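Local coordinates for protein putative ABC transporter subunit, substrate-binding component (Rhodopseudomonas palustris, PDB 4EVS) that binds 4-hydroxybenzoate as the solute-binding component of an ABC transporter, probably delivering lignin-derived benzoate derivatives for uptake, at residues Y18-Q23 / L278-M283; Y75-Y80 / V100-A105; S108-S113 / W366-Q371; S339-E344 / N354-T359. All blocks are in the same frame, centred on the assembly; numbering follows the deposited sequence. Where two conformers were deposited one is given.

Contact 1 of 4, residues Y18-Q23 / L278-M283; sequences YALFGQ and LGDVTM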
loop_
_atom_site.group_PDB
_atom_site.type_symbol
_atom_site.label_atom_id
_atom_site.label_comp_id
_atom_site.label_asym_id
_atom_site.label_seq_id
_atom_site.Cartn_x
_atom_site.Cartn_y
_atom_site.Cartn_z
ATOM N N TYR A 18 -10.970 -1.785 -9.158
ATOM C CA TYR A 18 -10.068 -1.149 -8.208
ATOM C C TYR A 18 -10.227 0.351 -8.096
ATOM O O TYR A 18 -9.357 1.042 -7.561
ATOM C CB TYR A 18 -8.594 -1.530 -8.530
ATOM C CG TYR A 18 -8.352 -3.039 -8.527
ATOM C CD1 TYR A 18 -8.072 -3.736 -7.354
ATOM C CD2 TYR A 18 -8.389 -3.768 -9.722
ATOM C CE1 TYR A 18 -7.866 -5.104 -7.357
ATOM C CE2 TYR A 18 -8.198 -5.140 -9.733
ATOM C CZ TYR A 18 -7.902 -5.817 -8.543
ATOM O OH TYR A 18 -7.686 -7.190 -8.530
ATOM N N ALA A 19 -11.368 0.855 -8.581
ATOM C CA ALA A 19 -11.576 2.303 -8.681
ATOM C C ALA A 19 -11.369 3.048 -7.355
ATOM O O ALA A 19 -10.914 4.197 -7.345
ATOM C CB ALA A 19 -12.972 2.588 -9.169
ATOM N N LEU A 20 -11.715 2.419 -6.245
ATOM C CA LEU A 20 -11.621 3.095 -4.979
ATOM C C LEU A 20 -10.178 3.528 -4.703
ATOM O O LEU A 20 -9.922 4.595 -4.120
ATOM C CB LEU A 20 -12.115 2.186 -3.875
ATOM C CG LEU A 20 -12.047 2.691 -2.457
ATOM C CD1 LEU A 20 -13.136 3.735 -2.289
ATOM C CD2 LEU A 20 -12.199 1.480 -1.511
ATOM N N PHE A 21 -9.238 2.698 -5.129
ATOM C CA PHE A 21 -7.833 2.927 -4.795
ATOM C C PHE A 21 -7.211 4.063 -5.574
ATOM O O PHE A 21 -6.458 4.853 -4.993
ATOM C CB PHE A 21 -7.057 1.624 -4.851
ATOM C CG PHE A 21 -7.646 0.628 -3.942
ATOM C CD1 PHE A 21 -8.543 -0.339 -4.394
ATOM C CD2 PHE A 21 -7.433 0.721 -2.580
ATOM C CE1 PHE A 21 -9.154 -1.211 -3.503
ATOM C CE2 PHE A 21 -8.043 -0.148 -1.716
ATOM C CZ PHE A 21 -8.904 -1.099 -2.166
ATOM N N GLY A 22 -7.594 4.250 -6.838
ATOM C CA GLY A 22 -7.069 5.380 -7.570
ATOM C C GLY A 22 -7.814 6.609 -7.236
ATOM O O GLY A 22 -7.216 7.660 -7.193
ATOM N N GLN A 23 -9.104 6.492 -6.993
ATOM C CA GLN A 23 -9.842 7.638 -6.524
ATOM C C GLN A 23 -9.282 8.145 -5.205
ATOM O O GLN A 23 -9.212 9.348 -4.963
ATOM C CB GLN A 23 -11.316 7.368 -6.389
ATOM C CG GLN A 23 -12.034 7.216 -7.715
ATOM C CD GLN A 23 -11.968 8.428 -8.617
ATOM O OE1 GLN A 23 -11.981 9.589 -8.154
ATOM N NE2 GLN A 23 -11.883 8.167 -9.925
ATOM N N LEU A 278 -15.634 9.951 4.379
ATOM C CA LEU A 278 -14.725 9.204 5.268
ATOM C C LEU A 278 -14.833 7.717 5.039
ATOM O O LEU A 278 -13.834 7.004 5.138
ATOM C CB LEU A 278 -15.007 9.443 6.759
ATOM C CG LEU A 278 -14.712 10.802 7.314
ATOM C CD1 LEU A 278 -15.094 10.828 8.811
ATOM C CD2 LEU A 278 -13.262 11.092 7.090
ATOM N N GLY A 279 -16.051 7.255 4.786
ATOM C CA GLY A 279 -16.276 5.875 4.529
ATOM C C GLY A 279 -15.634 5.298 3.290
ATOM O O GLY A 279 -15.684 4.093 3.093
ATOM N N ASP A 280 -15.067 6.143 2.444
ATOM C CA ASP A 280 -14.403 5.683 1.241
ATOM C C ASP A 280 -12.884 5.771 1.373
ATOM O O ASP A 280 -12.170 5.411 0.444
ATOM C CB ASP A 280 -14.794 6.546 0.061
ATOM C CG ASP A 280 -16.226 6.343 -0.390
ATOM O OD1 ASP A 280 -16.846 5.294 -0.118
ATOM O OD2 ASP A 280 -16.739 7.266 -1.060
ATOM N N VAL A 281 -12.391 6.280 2.496
ATOM C CA VAL A 281 -10.937 6.497 2.693
ATOM C C VAL A 281 -10.186 5.217 2.959
ATOM O O VAL A 281 -10.614 4.357 3.787
ATOM C CB VAL A 281 -10.678 7.511 3.825
ATOM C CG1 VAL A 281 -9.166 7.639 4.123
ATOM C CG2 VAL A 281 -11.327 8.871 3.477
ATOM N N THR A 282 -9.021 5.093 2.363
ATOM C CA THR A 282 -8.132 4.033 2.815
ATOM C C THR A 282 -6.674 4.344 2.458
ATOM O O THR A 282 -6.298 5.490 2.174
ATOM C CB THR A 282 -8.633 2.672 2.285
ATOM O OG1 THR A 282 -7.941 1.591 2.939
ATOM C CG2 THR A 282 -8.496 2.591 0.764
HETATM N N MSE A 283 -5.829 3.330 2.531
HETATM C CA MSE A 283 -4.388 3.567 2.636
HETATM C C MSE A 283 -3.768 4.342 1.493
HETATM O O MSE A 283 -2.800 5.083 1.694
HETATM C CB MSE A 283 -3.630 2.261 2.859
HETATM C CG MSE A 283 -3.386 1.426 1.620
HETATM SE SE MSE A 283 -5.028 0.758 0.720
HETATM C CE MSE A 283 -4.140 -0.477 -0.516
#
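The CD2-CE2 side of the Phe21 ring meets two neighbours at once, the methyl of Thr282 and the selenium of Met283, which is present as selenomethionine. Its atom CE2 lies 3.7 Å from Thr282 CG2 and 4.0 Å from Met283 SE. Both partners approach obliquely. The selenium sits 5.1 Å from the ring centroid and 73° off the ring normal, a Met-aromatic contact made well away from the axis of the ring. Met283 gets there by bending: CG stands between the backbone N and the carbonyl carbon (chi1 80°), and a second bend at chi2 folds SE and CE back along the same side of the phenylalanine. In the conformer given, Thr282 turns its methyl to the ring while OG1, anti to the backbone N, bonds to Glu236.

Leu20, one residue earlier on helix 19-36, works in two directions. Its CD1 presses on the loop backbone, 3.3 Å from Asp280 O, and touches Asp280 CB at 4.0 Å, while CD2 lies over one face of the Phe21 ring, offset toward the rim. The carbonyl of Asp280 is itself hydrogen-bonded to Asn24 ND2, and Asn24 OD1 receives Thr282 N, which ties the loop to the next turn of the same helix.

No hydrogen bond joins the two segments directly; dispersion carries the contact, with selenium in place of the sulfur of methionine. Since Met283 also touches p-hydroxybenzoic acid, Phe21 is a second-shell residue that packs against a pocket side chain without fixing it by any directional bond.

Contact 2 of 4, residues Y75-Y80 / V100-A105; sequences YIAGLY and VVLNAA. With PHB (p-hydroxybenzoic acid), chain I.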
loop_
_atom_site.group_PDB
_atom_site.type_symbol
_atom_site.label_atom_id
_atom_site.label_comp_id
_atom_site.label_asym_id
_atom_site.label_seq_id
_atom_site.Cartn_x
_atom_site.Cartn_y
_atom_site.Cartn_z
ATOM N N TYR A 75 7.043 15.057 -13.126
ATOM C CA TYR A 75 6.947 14.001 -12.124
ATOM C C TYR A 75 5.819 13.081 -12.507
ATOM O O TYR A 75 4.814 13.522 -13.081
ATOM C CB TYR A 75 6.691 14.580 -10.706
ATOM C CG TYR A 75 7.753 15.567 -10.287
ATOM C CD1 TYR A 75 7.650 16.919 -10.593
ATOM C CD2 TYR A 75 8.900 15.137 -9.605
ATOM C CE1 TYR A 75 8.665 17.799 -10.264
ATOM C CE2 TYR A 75 9.917 16.045 -9.257
ATOM C CZ TYR A 75 9.793 17.352 -9.609
ATOM O OH TYR A 75 10.851 18.188 -9.294
ATOM N N ILE A 76 6.012 11.797 -12.196
ATOM C CA ILE A 76 4.969 10.785 -12.257
ATOM C C ILE A 76 4.722 10.293 -10.841
ATOM O O ILE A 76 5.669 10.152 -10.047
ATOM C CB ILE A 76 5.395 9.584 -13.146
ATOM C CG1 ILE A 76 5.390 10.050 -14.598
ATOM C CG2 ILE A 76 4.462 8.366 -13.013
ATOM C CD1 ILE A 76 6.057 9.134 -15.592
ATOM N N ALA A 77 3.482 9.969 -10.531
ATOM C CA ALA A 77 3.154 9.416 -9.223
ATOM C C ALA A 77 2.061 8.388 -9.377
ATOM O O ALA A 77 1.300 8.385 -10.335
ATOM C CB ALA A 77 2.709 10.520 -8.259
ATOM N N GLY A 78 1.987 7.492 -8.416
ATOM C CA GLY A 78 0.894 6.550 -8.351
ATOM C C GLY A 78 1.382 5.131 -8.387
ATOM O O GLY A 78 2.288 4.728 -7.627
ATOM N N LEU A 79 0.762 4.385 -9.298
ATOM C CA LEU A 79 1.033 2.975 -9.597
ATOM C C LEU A 79 0.540 2.049 -8.503
ATOM O O LEU A 79 1.239 1.755 -7.513
ATOM C CB LEU A 79 2.512 2.746 -9.909
ATOM C CG LEU A 79 3.050 3.402 -11.182
ATOM C CD1 LEU A 79 2.303 2.883 -12.466
ATOM C CD2 LEU A 79 3.111 4.957 -11.204
ATOM N N TYR A 80 -0.676 1.561 -8.703
ATOM C CA TYR A 80 -1.314 0.678 -7.755
ATOM C C TYR A 80 -0.610 -0.683 -7.775
ATOM O O TYR A 80 -0.281 -1.215 -6.733
ATOM C CB TYR A 80 -2.791 0.531 -8.057
ATOM C CG TYR A 80 -3.552 -0.229 -6.972
ATOM C CD1 TYR A 80 -3.592 0.264 -5.673
ATOM C CD2 TYR A 80 -4.201 -1.413 -7.236
ATOM C CE1 TYR A 80 -4.291 -0.367 -4.695
ATOM C CE2 TYR A 80 -4.879 -2.082 -6.232
ATOM C CZ TYR A 80 -4.913 -1.563 -4.950
ATOM O OH TYR A 80 -5.572 -2.220 -3.904
ATOM N N VAL A 100 7.087 8.928 -7.897
ATOM C CA VAL A 100 6.748 8.759 -6.502
ATOM C C VAL A 100 5.700 7.654 -6.445
ATOM O O VAL A 100 4.553 7.846 -6.879
ATOM C CB VAL A 100 6.204 10.052 -5.870
ATOM C CG1 VAL A 100 5.962 9.893 -4.403
ATOM C CG2 VAL A 100 7.165 11.186 -6.099
ATOM N N VAL A 101 6.080 6.485 -5.941
ATOM C CA VAL A 101 5.214 5.312 -5.887
ATOM C C VAL A 101 4.283 5.405 -4.680
ATOM O O VAL A 101 4.739 5.551 -3.539
ATOM C CB VAL A 101 6.038 4.014 -5.868
ATOM C CG1 VAL A 101 5.136 2.831 -5.604
ATOM C CG2 VAL A 101 6.838 3.832 -7.171
ATOM N N LEU A 102 2.984 5.370 -4.951
ATOM C CA LEU A 102 1.949 5.551 -3.925
ATOM C C LEU A 102 1.227 4.282 -3.520
ATOM O O LEU A 102 0.305 4.321 -2.709
ATOM C CB LEU A 102 0.934 6.597 -4.395
ATOM C CG LEU A 102 1.460 7.954 -4.950
ATOM C CD1 LEU A 102 0.320 8.880 -5.433
ATOM C CD2 LEU A 102 2.414 8.645 -3.983
ATOM N N ASN A 103 1.616 3.159 -4.101
ATOM C CA ASN A 103 1.130 1.872 -3.602
ATOM C C ASN A 103 2.086 0.712 -3.860
ATOM O O ASN A 103 2.581 0.103 -2.915
ATOM C CB ASN A 103 -0.250 1.530 -4.095
ATOM C CG ASN A 103 -0.818 0.345 -3.317
ATOM O OD1 ASN A 103 -1.220 0.506 -2.159
ATOM N ND2 ASN A 103 -0.819 -0.836 -3.928
ATOM N N ALA A 104 2.327 0.388 -5.136
ATOM C CA ALA A 104 3.062 -0.802 -5.567
ATOM C C ALA A 104 4.172 -1.140 -4.553
ATOM O O ALA A 104 5.069 -0.346 -4.338
ATOM C CB ALA A 104 3.657 -0.596 -6.935
ATOM N N ALA A 105 4.075 -2.338 -3.959
ATOM C CA ALA A 105 4.722 -2.676 -2.697
ATOM C C ALA A 105 5.832 -3.710 -2.778
ATOM O O ALA A 105 6.368 -4.089 -1.745
ATOM C CB ALA A 105 3.630 -3.096 -1.703
HETATM C "C1'" PHB I . 1.019 -4.415 -5.674
HETATM O "O1'" PHB I . 0.703 -4.871 -6.810
HETATM O "O2'" PHB I . 2.218 -4.150 -5.342
HETATM C C1 PHB I . -0.068 -4.271 -4.661
HETATM C C2 PHB I . -1.369 -4.072 -5.044
HETATM C C3 PHB I . -2.365 -3.982 -4.087
HETATM C C4 PHB I . -2.066 -4.004 -2.724
HETATM C C5 PHB I . -0.735 -4.140 -2.336
HETATM C C6 PHB I . 0.242 -4.283 -3.311
HETATM O O4 PHB I . -3.072 -3.896 -1.812
#
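Gly78 and Leu102 form the dense centre where the parallel strands 75-78 and 99-101 run out into the binding loops. Gly78 N donates to Val100 O, and Leu102 N donates to Gly78 O at 2.8 Å, nearly straight at 173°. The leucine side chain folds back over the glycine, with CG 3.5 Å from Gly78 N, and its CD1 reaches Ala77 CB at 4.0 Å. Gly78 has a positive phi, a backbone conformation that glycine readily adopts.

Beyond the strand ends the pairing is sparser, though still buried. Leu79 O takes the N-H of Ala104, whereas the N-H of Asn103, between the two bonded amides of Leu102 and Ala104, is a buried donor with no partner in the model. The Asn103 side chain makes a bond of its own: ND2 donates to Tyr80 O at 2.9 Å, in the carbonyl plane and on a lone pair. With CG anti to the backbone N (chi1 -168°), its amide runs alongside the Tyr80 ring, the planes 20° apart and ND2 3.5 Å from CD1.

The ligand closes this looser end. PHB C3 comes over one face of the Tyr80 ring, 3.6 Å from Tyr80 CZ, with the two rings steeply inclined. Ala105 N donates an almost straight bond to the carboxylate atom O2' at 2.9 Å, and Thr82 is among the residues that bind the ligand from outside these segments. The chemistry thus divides the work: the Tyr80 face packs against the C2-C3 side of the ligand ring, while a backbone N-H helps hold the carboxylate and probably stabilises its negative charge.

Contact 3 of 4, residues S108-S113 / W366-Q371; sequences SITEKS and WGLVKQ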
loop_
_atom_site.group_PDB
_atom_site.type_symbol
_atom_site.label_atom_id
_atom_site.label_comp_id
_atom_site.label_asym_id
_atom_site.label_seq_id
_atom_site.Cartn_x
_atom_site.Cartn_y
_atom_site.Cartn_z
ATOM N N SER A 108 11.865 -4.780 -4.538
ATOM C CA SER A 108 12.835 -4.461 -5.582
ATOM C C SER A 108 12.473 -3.295 -6.478
ATOM O O SER A 108 13.314 -2.865 -7.267
ATOM C CB SER A 108 13.100 -5.694 -6.458
ATOM O OG SER A 108 11.939 -6.113 -7.117
ATOM N N ILE A 109 11.247 -2.793 -6.394
ATOM C CA ILE A 109 10.869 -1.682 -7.290
ATOM C C ILE A 109 11.826 -0.492 -7.207
ATOM O O ILE A 109 12.192 0.095 -8.239
ATOM C CB ILE A 109 9.423 -1.199 -7.053
ATOM C CG1 ILE A 109 8.409 -2.308 -7.419
ATOM C CG2 ILE A 109 9.105 0.102 -7.808
ATOM C CD1 ILE A 109 6.919 -1.992 -7.109
ATOM N N THR A 110 12.204 -0.098 -5.995
ATOM C CA THR A 110 13.024 1.083 -5.848
ATOM C C THR A 110 14.425 0.940 -6.440
ATOM O O THR A 110 15.072 1.953 -6.758
ATOM C CB THR A 110 13.125 1.533 -4.380
ATOM O OG1 THR A 110 13.616 0.445 -3.620
ATOM C CG2 THR A 110 11.777 2.029 -3.848
ATOM N N GLU A 111 14.879 -0.287 -6.607
ATOM C CA GLU A 111 16.191 -0.588 -7.155
ATOM C C GLU A 111 16.250 -0.408 -8.649
ATOM O O GLU A 111 17.346 -0.382 -9.218
ATOM C CB GLU A 111 16.589 -2.045 -6.838
ATOM C CG GLU A 111 16.829 -2.359 -5.363
ATOM C CD GLU A 111 17.164 -3.846 -5.132
ATOM O OE1 GLU A 111 16.393 -4.761 -5.556
ATOM O OE2 GLU A 111 18.222 -4.097 -4.517
ATOM N N LYS A 112 15.090 -0.261 -9.299
ATOM C CA LYS A 112 15.044 -0.245 -10.751
ATOM C C LYS A 112 15.446 1.084 -11.324
ATOM O O LYS A 112 15.674 1.165 -12.514
ATOM C CB LYS A 112 13.659 -0.621 -11.243
ATOM C CG LYS A 112 13.123 -1.941 -10.769
ATOM C CD LYS A 112 13.821 -3.113 -11.417
ATOM C CE LYS A 112 13.689 -4.363 -10.580
ATOM N NZ LYS A 112 14.626 -4.275 -9.411
ATOM N N SER A 113 15.462 2.153 -10.536
ATOM C CA SER A 113 15.833 3.466 -11.057
ATOM C C SER A 113 16.286 4.320 -9.876
ATOM O O SER A 113 15.700 4.200 -8.801
ATOM C CB SER A 113 14.630 4.160 -11.715
ATOM O OG SER A 113 14.936 5.497 -12.096
ATOM N N TRP A 366 12.370 -4.550 4.934
ATOM C CA TRP A 366 13.087 -5.792 5.313
ATOM C C TRP A 366 13.462 -6.680 4.096
ATOM O O TRP A 366 14.291 -7.607 4.185
ATOM C CB TRP A 366 12.236 -6.628 6.271
ATOM C CG TRP A 366 12.017 -6.009 7.603
ATOM C CD1 TRP A 366 10.811 -5.682 8.173
ATOM C CD2 TRP A 366 13.013 -5.640 8.543
ATOM N NE1 TRP A 366 11.006 -5.159 9.408
ATOM C CE2 TRP A 366 12.346 -5.129 9.672
ATOM C CE3 TRP A 366 14.419 -5.742 8.568
ATOM C CZ2 TRP A 366 13.034 -4.650 10.801
ATOM C CZ3 TRP A 366 15.095 -5.274 9.684
ATOM C CH2 TRP A 366 14.391 -4.729 10.785
ATOM N N GLY A 367 12.835 -6.420 2.950
ATOM C CA GLY A 367 13.158 -7.124 1.710
ATOM C C GLY A 367 14.443 -6.730 1.044
ATOM O O GLY A 367 14.878 -7.429 0.138
ATOM N N LEU A 368 15.028 -5.605 1.464
ATOM C CA LEU A 368 16.298 -5.115 0.903
ATOM C C LEU A 368 17.394 -4.982 1.959
ATOM O O LEU A 368 18.574 -5.151 1.638
ATOM C CB LEU A 368 16.096 -3.749 0.222
ATOM C CG LEU A 368 15.216 -3.711 -1.038
ATOM C CD1 LEU A 368 15.222 -2.308 -1.645
ATOM C CD2 LEU A 368 15.631 -4.747 -2.118
ATOM N N VAL A 369 17.056 -4.597 3.200
ATOM C CA VAL A 369 18.120 -4.158 4.130
ATOM C C VAL A 369 19.024 -5.288 4.666
ATOM O O VAL A 369 20.111 -4.999 5.170
ATOM C CB VAL A 369 17.592 -3.225 5.290
ATOM C CG1 VAL A 369 16.890 -1.976 4.702
ATOM C CG2 VAL A 369 16.678 -3.992 6.227
ATOM N N LYS A 370 18.598 -6.541 4.544
ATOM C CA LYS A 370 19.436 -7.680 4.978
ATOM C C LYS A 370 20.174 -8.364 3.835
ATOM O O LYS A 370 21.060 -9.209 4.073
ATOM C CB LYS A 370 18.592 -8.722 5.720
ATOM C CG LYS A 370 18.052 -8.228 7.048
ATOM C CD LYS A 370 17.540 -9.367 7.912
ATOM C CE LYS A 370 16.869 -8.845 9.181
ATOM N NZ LYS A 370 16.308 -9.965 10.006
ATOM N N GLN A 371 19.858 -7.990 2.597
ATOM C CA GLN A 371 20.388 -8.707 1.449
ATOM C C GLN A 371 21.879 -8.398 1.341
ATOM O O GLN A 371 22.426 -7.439 1.944
ATOM C CB GLN A 371 19.595 -8.379 0.181
ATOM C CG GLN A 371 20.086 -7.233 -0.667
ATOM C CD GLN A 371 19.152 -6.963 -1.892
ATOM O OE1 GLN A 371 18.091 -7.593 -2.039
ATOM N NE2 GLN A 371 19.556 -6.036 -2.757
ATOM O OXT GLN A 371 22.562 -9.140 0.628
HETATM O O HOH W 1 15.766 -7.915 -4.373
#
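The carboxylate of Glu111 and the side-chain amide of Gln371 meet tip to tip, their planes 45° apart. Gln371 NE2 donates to Glu111 OE2 at 2.9 Å on the syn side, 16° out of the carboxylate plane, but the N-H points off line, at 137°. A water bridges the other two oxygens, Glu111 OE1 and Gln371 OE1, through long, weak bonds. Leu368 slides past the glutamate in the opposite direction and sets its CD2 against the carboxylate, 3.5 Å from Glu111 CD, while its CD1 comes within 3.7 Å of Thr110 OG1. The glutamate chain, extended beyond CG, reaches Gln371.

Behind it, Ser108 O accepts two donors from opposite faces of its carbonyl plane, Glu111 N and Lys112 NZ, so one carbonyl holds both the turn and the Lys112 ammonium. The lysine bond, NZ to Ser108 O, measures 2.9 Å. Thr110 O is in turn bonded to Arg334.

The contact is small and superficial, with Leu368 giving most of the apolar cover. It fastens the C-terminal tail, through the short, weakly bonded helix 366-369, to the loop between strands 99-101 and 116-118 of the six-stranded sheet in the periplasmic binding protein fold.

Contact 4 of 4, residues S339-E344 / N354-T359; sequences SVYLRE and NKEIET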
loop_
_atom_site.group_PDB
_atom_site.type_symbol
_atom_site.label_atom_id
_atom_site.label_comp_id
_atom_site.label_asym_id
_atom_site.label_seq_id
_atom_site.Cartn_x
_atom_site.Cartn_y
_atom_site.Cartn_z
ATOM N N SER A 339 6.204 3.071 11.246
ATOM C CA SER A 339 5.642 2.049 12.111
ATOM C C SER A 339 4.759 1.094 11.307
ATOM O O SER A 339 4.117 1.464 10.334
ATOM C CB SER A 339 4.792 2.651 13.215
ATOM O OG SER A 339 5.567 3.488 14.059
ATOM N N VAL A 340 4.718 -0.144 11.767
ATOM C CA VAL A 340 3.759 -1.148 11.316
ATOM C C VAL A 340 2.956 -1.509 12.557
ATOM O O VAL A 340 3.525 -1.811 13.610
ATOM C CB VAL A 340 4.456 -2.402 10.711
ATOM C CG1 VAL A 340 3.423 -3.565 10.489
ATOM C CG2 VAL A 340 5.263 -2.006 9.406
ATOM N N TYR A 341 1.655 -1.419 12.433
ATOM C CA TYR A 341 0.747 -1.648 13.536
ATOM C C TYR A 341 0.092 -2.994 13.395
ATOM O O TYR A 341 -0.239 -3.423 12.297
ATOM C CB TYR A 341 -0.357 -0.581 13.565
ATOM C CG TYR A 341 0.171 0.862 13.621
ATOM C CD1 TYR A 341 0.397 1.510 14.840
ATOM C CD2 TYR A 341 0.446 1.570 12.457
ATOM C CE1 TYR A 341 0.862 2.836 14.873
ATOM C CE2 TYR A 341 0.902 2.894 12.497
ATOM C CZ TYR A 341 1.128 3.516 13.696
ATOM O OH TYR A 341 1.582 4.825 13.776
ATOM N N LEU A 342 -0.122 -3.661 14.512
ATOM C CA LEU A 342 -1.066 -4.762 14.535
ATOM C C LEU A 342 -2.449 -4.180 14.795
ATOM O O LEU A 342 -2.627 -3.328 15.685
ATOM C CB LEU A 342 -0.785 -5.700 15.684
ATOM C CG LEU A 342 -1.708 -6.914 15.881
ATOM C CD1 LEU A 342 -1.685 -7.869 14.688
ATOM C CD2 LEU A 342 -1.366 -7.657 17.171
ATOM N N ARG A 343 -3.417 -4.665 14.039
ATOM C CA ARG A 343 -4.795 -4.276 14.174
ATOM C C ARG A 343 -5.694 -5.481 14.221
ATOM O O ARG A 343 -5.360 -6.604 13.768
ATOM C CB ARG A 343 -5.286 -3.397 13.004
ATOM C CG ARG A 343 -4.353 -2.239 12.585
ATOM C CD ARG A 343 -3.329 -2.662 11.498
ATOM N NE ARG A 343 -4.064 -3.140 10.326
ATOM C CZ ARG A 343 -4.724 -2.367 9.491
ATOM N NH1 ARG A 343 -4.528 -1.052 9.517
ATOM N NH2 ARG A 343 -5.435 -2.913 8.528
ATOM N N GLU A 344 -6.877 -5.246 14.779
ATOM C CA GLU A 344 -7.929 -6.230 14.815
ATOM C C GLU A 344 -9.211 -5.590 14.357
ATOM O O GLU A 344 -9.510 -4.430 14.739
ATOM C CB GLU A 344 -8.085 -6.710 16.265
ATOM C CG GLU A 344 -9.057 -7.804 16.475
ATOM C CD GLU A 344 -9.124 -8.264 17.922
ATOM O OE1 GLU A 344 -8.213 -7.945 18.705
ATOM O OE2 GLU A 344 -10.111 -8.933 18.265
ATOM N N ASN A 354 -10.383 -0.995 11.810
ATOM C CA ASN A 354 -9.176 -1.735 12.141
ATOM C C ASN A 354 -8.554 -1.070 13.343
ATOM O O ASN A 354 -7.915 -0.024 13.223
ATOM C CB ASN A 354 -8.208 -1.769 10.969
ATOM C CG ASN A 354 -8.677 -2.680 9.833
ATOM O OD1 ASN A 354 -8.998 -3.854 10.053
ATOM N ND2 ASN A 354 -8.816 -2.110 8.635
ATOM N N LYS A 355 -8.800 -1.644 14.519
ATOM C CA LYS A 355 -8.278 -1.039 15.776
ATOM C C LYS A 355 -6.806 -1.347 15.965
ATOM O O LYS A 355 -6.420 -2.513 16.051
ATOM C CB LYS A 355 -9.028 -1.555 16.988
ATOM C CG LYS A 355 -8.643 -0.864 18.297
ATOM C CD LYS A 355 -9.441 -1.404 19.449
ATOM C CE LYS A 355 -9.111 -0.659 20.765
ATOM N NZ LYS A 355 -9.717 -1.348 21.940
ATOM N N GLU A 356 -5.979 -0.314 16.075
ATOM C CA GLU A 356 -4.565 -0.494 16.295
ATOM C C GLU A 356 -4.319 -0.901 17.745
ATOM O O GLU A 356 -4.668 -0.163 18.672
ATOM C CB GLU A 356 -3.782 0.777 15.938
ATOM C CG GLU A 356 -3.822 1.101 14.437
ATOM C CD GLU A 356 -3.173 2.450 14.020
ATOM O OE1 GLU A 356 -3.032 3.333 14.888
ATOM O OE2 GLU A 356 -2.822 2.578 12.806
ATOM N N ILE A 357 -3.737 -2.088 17.926
ATOM C CA ILE A 357 -3.546 -2.627 19.245
ATOM C C ILE A 357 -2.069 -2.882 19.628
ATOM O O ILE A 357 -1.787 -3.228 20.784
ATOM C CB ILE A 357 -4.397 -3.922 19.445
ATOM C CG1 ILE A 357 -3.993 -5.040 18.450
ATOM C CG2 ILE A 357 -5.888 -3.622 19.409
ATOM C CD1 ILE A 357 -4.676 -6.396 18.764
ATOM N N GLU A 358 -1.143 -2.712 18.683
ATOM C CA GLU A 358 0.283 -2.787 18.969
ATOM C C GLU A 358 1.026 -2.030 17.862
ATOM O O GLU A 358 0.549 -1.962 16.731
ATOM C CB GLU A 358 0.719 -4.250 19.043
ATOM C CG GLU A 358 2.122 -4.484 19.529
ATOM C CD GLU A 358 2.485 -5.954 19.633
ATOM O OE1 GLU A 358 1.658 -6.810 19.246
ATOM O OE2 GLU A 358 3.621 -6.234 20.078
ATOM N N THR A 359 2.172 -1.463 18.216
ATOM C CA THR A 359 3.013 -0.689 17.308
ATOM C C THR A 359 4.374 -1.370 17.230
ATOM O O THR A 359 4.971 -1.706 18.243
ATOM C CB THR A 359 3.183 0.739 17.814
ATOM O OG1 THR A 359 1.886 1.366 17.918
ATOM C CG2 THR A 359 4.045 1.583 16.860
HETATM O O HOH W 2 -2.556 0.588 10.888
#
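A beta hairpin of strands 335-348 and 351-363 contains this contact, and a classic bulge interrupts its register: Ile357 and Glu358 both face Leu342. Leu342 O accepts a short bond from Ile357 N, 2.8 Å at 169°, and only a weak one from Glu358 N, while Leu342 N donates back to Glu358 O. Past the bulge, Glu344 and Lys355 form a regular hydrogen-bonded pair. The extra residue brings Ile357 over the leucine, its CD1 3.9 Å from Leu342 CD2.

The hairpin belongs to the larger sheet of this periplasmic binding protein, where strand 335-348 also pairs with strand 250-253. On the side holding Tyr341, Arg343 and Glu356, flat groups stack. The carboxylate of Glu356 lies over one face of the Tyr341 ring, the planes 13° apart, with OE2 3.4 Å from CD2; its OE1 is bonded to His259. Arg343, bent at chi2 and chi3, turns its guanidinium over the amide of Asn354, the planes 28° apart; its NE is held by Ser251, and Asn354 ND2 is bonded to Val234 O. Arg343 NH1 and Glu356 OE2 do not touch: a water in the guanidinium plane links them, 2.9 Å from NH1 and 2.8 Å from OE2.

How the contacts relate
Contacts 1 and 2 meet directly beside the ligand: Phe21 CB lies 3.4 Å from Tyr80 CE1, and Met283 CE lies 3.5 Å from Asn103 OD1. Between them they supply Met283, Tyr80, Asn103, Ala104 and Ala105 to the p-hydroxybenzoic acid pocket. Contact 3 adjoins contact 2 on another side, where Ile109 CD1 touches Ala104 CB at 3.6 Å, yet Ser108 stays about 10 Å from the ligand by its side chain. Contacts 1 and 3, with centres 27 Å apart, lie on opposite sides of the chain's centre. Contact 4 touches none of the others; the side chain of Arg343 is about 11 Å from the ligand, and strand 351-363 leads into helix 366-369 of contact 3.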